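Local structure of putative pore-forming toxin (Bacteroides vulgatus ATCC 8482, 3KOG) at residues Ser57-Ile62 and Ser72-Ile77. The protein is of unknown function but is probably a secreted or surface-attached lipoprotein that may act as a pore-forming toxin. Residues are numbered along the deposited sequence; the frame is centred on the assembly and turned at random. Where two conformers were deposited one is given.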
loop_
_atom_site.group_PDB
_atom_site.type_symbol
_atom_site.label_atom_id
_atom_site.label_comp_id
_atom_site.label_asym_id
_atom_site.label_seq_id
_atom_site.Cartn_x
_atom_site.Cartn_y
_atom_site.Cartn_z
ATOM N N SER A 57 -0.356 4.899 -12.193
ATOM C CA SER A 57 0.209 5.420 -11.003
ATOM C C SER A 57 -0.406 6.809 -10.769
ATOM O O SER A 57 -0.498 7.623 -11.690
ATOM C CB SER A 57 1.711 5.513 -11.065
ATOM O OG SER A 57 2.190 5.912 -9.818
ATOM N N GLU A 58 -0.849 7.050 -9.536
ATOM C CA GLU A 58 -1.546 8.296 -9.180
ATOM C C GLU A 58 -1.371 8.586 -7.694
ATOM O O GLU A 58 -1.349 7.679 -6.874
ATOM C CB GLU A 58 -3.024 8.098 -9.529
ATOM C CG GLU A 58 -3.972 9.016 -8.991
ATOM C CD GLU A 58 -5.415 8.716 -9.442
ATOM O OE1 GLU A 58 -5.774 7.534 -9.603
ATOM O OE2 GLU A 58 -6.170 9.677 -9.556
ATOM N N SER A 59 -1.291 9.883 -7.380
ATOM C CA SER A 59 -1.136 10.379 -6.027
ATOM C C SER A 59 -2.470 10.794 -5.449
ATOM O O SER A 59 -3.190 11.614 -6.045
ATOM C CB SER A 59 -0.192 11.582 -5.981
ATOM O OG SER A 59 0.047 11.947 -4.627
ATOM N N ILE A 60 -2.796 10.232 -4.290
ATOM C CA ILE A 60 -4.057 10.514 -3.561
ATOM C C ILE A 60 -3.654 11.250 -2.281
ATOM O O ILE A 60 -2.714 10.820 -1.611
ATOM C CB ILE A 60 -4.751 9.194 -3.128
ATOM C CG1 ILE A 60 -4.993 8.261 -4.348
ATOM C CG2 ILE A 60 -6.070 9.468 -2.342
ATOM C CD1 ILE A 60 -5.857 8.916 -5.453
ATOM N N ASN A 61 -4.353 12.322 -1.945
ATOM C CA ASN A 61 -4.097 13.035 -0.722
ATOM C C ASN A 61 -5.216 12.664 0.258
ATOM O O ASN A 61 -6.416 12.695 -0.083
ATOM C CB ASN A 61 -4.058 14.546 -0.953
ATOM C CG ASN A 61 -2.812 15.003 -1.697
ATOM O OD1 ASN A 61 -1.973 14.216 -2.095
ATOM N ND2 ASN A 61 -2.712 16.293 -1.906
ATOM N N ILE A 62 -4.835 12.313 1.470
ATOM C CA ILE A 62 -5.832 11.982 2.515
ATOM C C ILE A 62 -5.783 13.051 3.597
ATOM O O ILE A 62 -4.715 13.311 4.100
ATOM C CB ILE A 62 -5.560 10.624 3.129
ATOM C CG1 ILE A 62 -5.624 9.524 2.064
ATOM C CG2 ILE A 62 -6.679 10.256 4.131
ATOM C CD1 ILE A 62 -4.280 9.102 1.550
ATOM N N SER A 72 -2.690 15.944 6.845
ATOM C CA SER A 72 -2.781 15.395 5.519
ATOM C C SER A 72 -1.540 14.541 5.204
ATOM O O SER A 72 -0.482 14.727 5.780
ATOM C CB SER A 72 -2.997 16.529 4.516
ATOM O OG SER A 72 -1.778 17.197 4.208
ATOM N N ALA A 73 -1.710 13.542 4.338
ATOM C CA ALA A 73 -0.611 12.733 3.811
ATOM C C ALA A 73 -0.972 12.356 2.411
ATOM O O ALA A 73 -2.128 12.273 2.065
ATOM C CB ALA A 73 -0.393 11.452 4.628
ATOM N N SER A 74 0.049 12.118 1.618
ATOM C CA SER A 74 -0.133 11.642 0.272
ATOM C C SER A 74 0.392 10.207 0.127
ATOM O O SER A 74 1.323 9.784 0.849
ATOM C CB SER A 74 0.534 12.615 -0.685
ATOM O OG SER A 74 -0.114 13.873 -0.610
ATOM N N VAL A 75 -0.231 9.456 -0.764
ATOM C CA VAL A 75 0.172 8.108 -1.069
ATOM C C VAL A 75 0.140 7.926 -2.598
ATOM O O VAL A 75 -0.778 8.369 -3.308
ATOM C CB VAL A 75 -0.727 7.086 -0.367
ATOM C CG1 VAL A 75 -2.147 7.284 -0.793
ATOM C CG2 VAL A 75 -0.269 5.691 -0.682
ATOM N N THR A 76 1.178 7.304 -3.108
ATOM C CA THR A 76 1.257 7.061 -4.581
ATOM C C THR A 76 0.758 5.627 -4.797
ATOM O O THR A 76 1.319 4.674 -4.256
ATOM C CB THR A 76 2.693 7.274 -5.092
ATOM O OG1 THR A 76 3.008 8.639 -4.927
ATOM C CG2 THR A 76 2.804 6.884 -6.641
ATOM N N ILE A 77 -0.353 5.477 -5.474
ATOM C CA ILE A 77 -0.786 4.176 -6.004
ATOM C C ILE A 77 0.208 3.813 -7.104
ATOM O O ILE A 77 0.471 4.627 -8.035
ATOM C CB ILE A 77 -2.237 4.285 -6.620
ATOM C CG1 ILE A 77 -3.271 4.709 -5.592
ATOM C CG2 ILE A 77 -2.689 2.979 -7.362
ATOM C CD1 ILE A 77 -4.618 5.156 -6.255
HETATM O O HOH W 1 2.244 10.596 -3.494
#
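Ile60 faces Val75 in a hydrogen-bonded antiparallel pair: Ile60 N gives Val75 O a nearly straight bond (N-H...O 173°), and Val75 N returns one to Ile60 O. Two further hydrogen-bonded pairs, Glu58 with Ile77 and Ile62 with Ala73, flank it and alternate with the non-hydrogen-bonded pairs Ser59-Thr76 and Asn61-Ser74, where CA-H...O contacts fill in. Alternation sorts the residues: Ile60, Ile62, Val75 and Ile77 share one face with Ala73 and, at the edge, Glu58; Ser59, Asn61, Ser74 and Thr76 lie on the other. Followed outward, Ile60 first sets CB 4.0 Å from Val75 CG1. Its CG1, beside the backbone N and anti to the carbonyl carbon (chi1 -55°), meets Ile77 CD1 at 3.7 Å, its CD1 lies 4.0 Å from that same methyl, and the two isoleucines cross obliquely. Val75 CG1 also receives Ile62 CD1 at 3.7 Å; both are diagonal contacts between neighbouring pairs, with isoleucine CD1 methyls reaching across. Ile21 of strand 18-27 touches Ile60, Val75 and Ile77, while Val90 and Ile92 of strand 85-94 pack on Ile62, burying these four side chains against the larger sheet.

On the exposed face small polar side chains can pair with each other and with water. A water joins Ser59 OG to Thr76 OG1, and Ser74 OG donates to Asn61 OD1, a pair so short in the conformer given that its length is doubtful. At the end of the ladder Ser57 OG, anti to its backbone N (chi1 -174°), reaches back to Ile77 O at 2.8 Å. Ile77 O also accepts from Glu58 N at 3.1 Å; a small hydroxyl can thus share one oxygen with the backbone. These are the arms of a beta hairpin, strands 58-66 and 69-77, forming with strand 39-42 a three-stranded antiparallel sheet in the DUF3869 region, whose apolar face packs on a second sheet as in a beta sandwich.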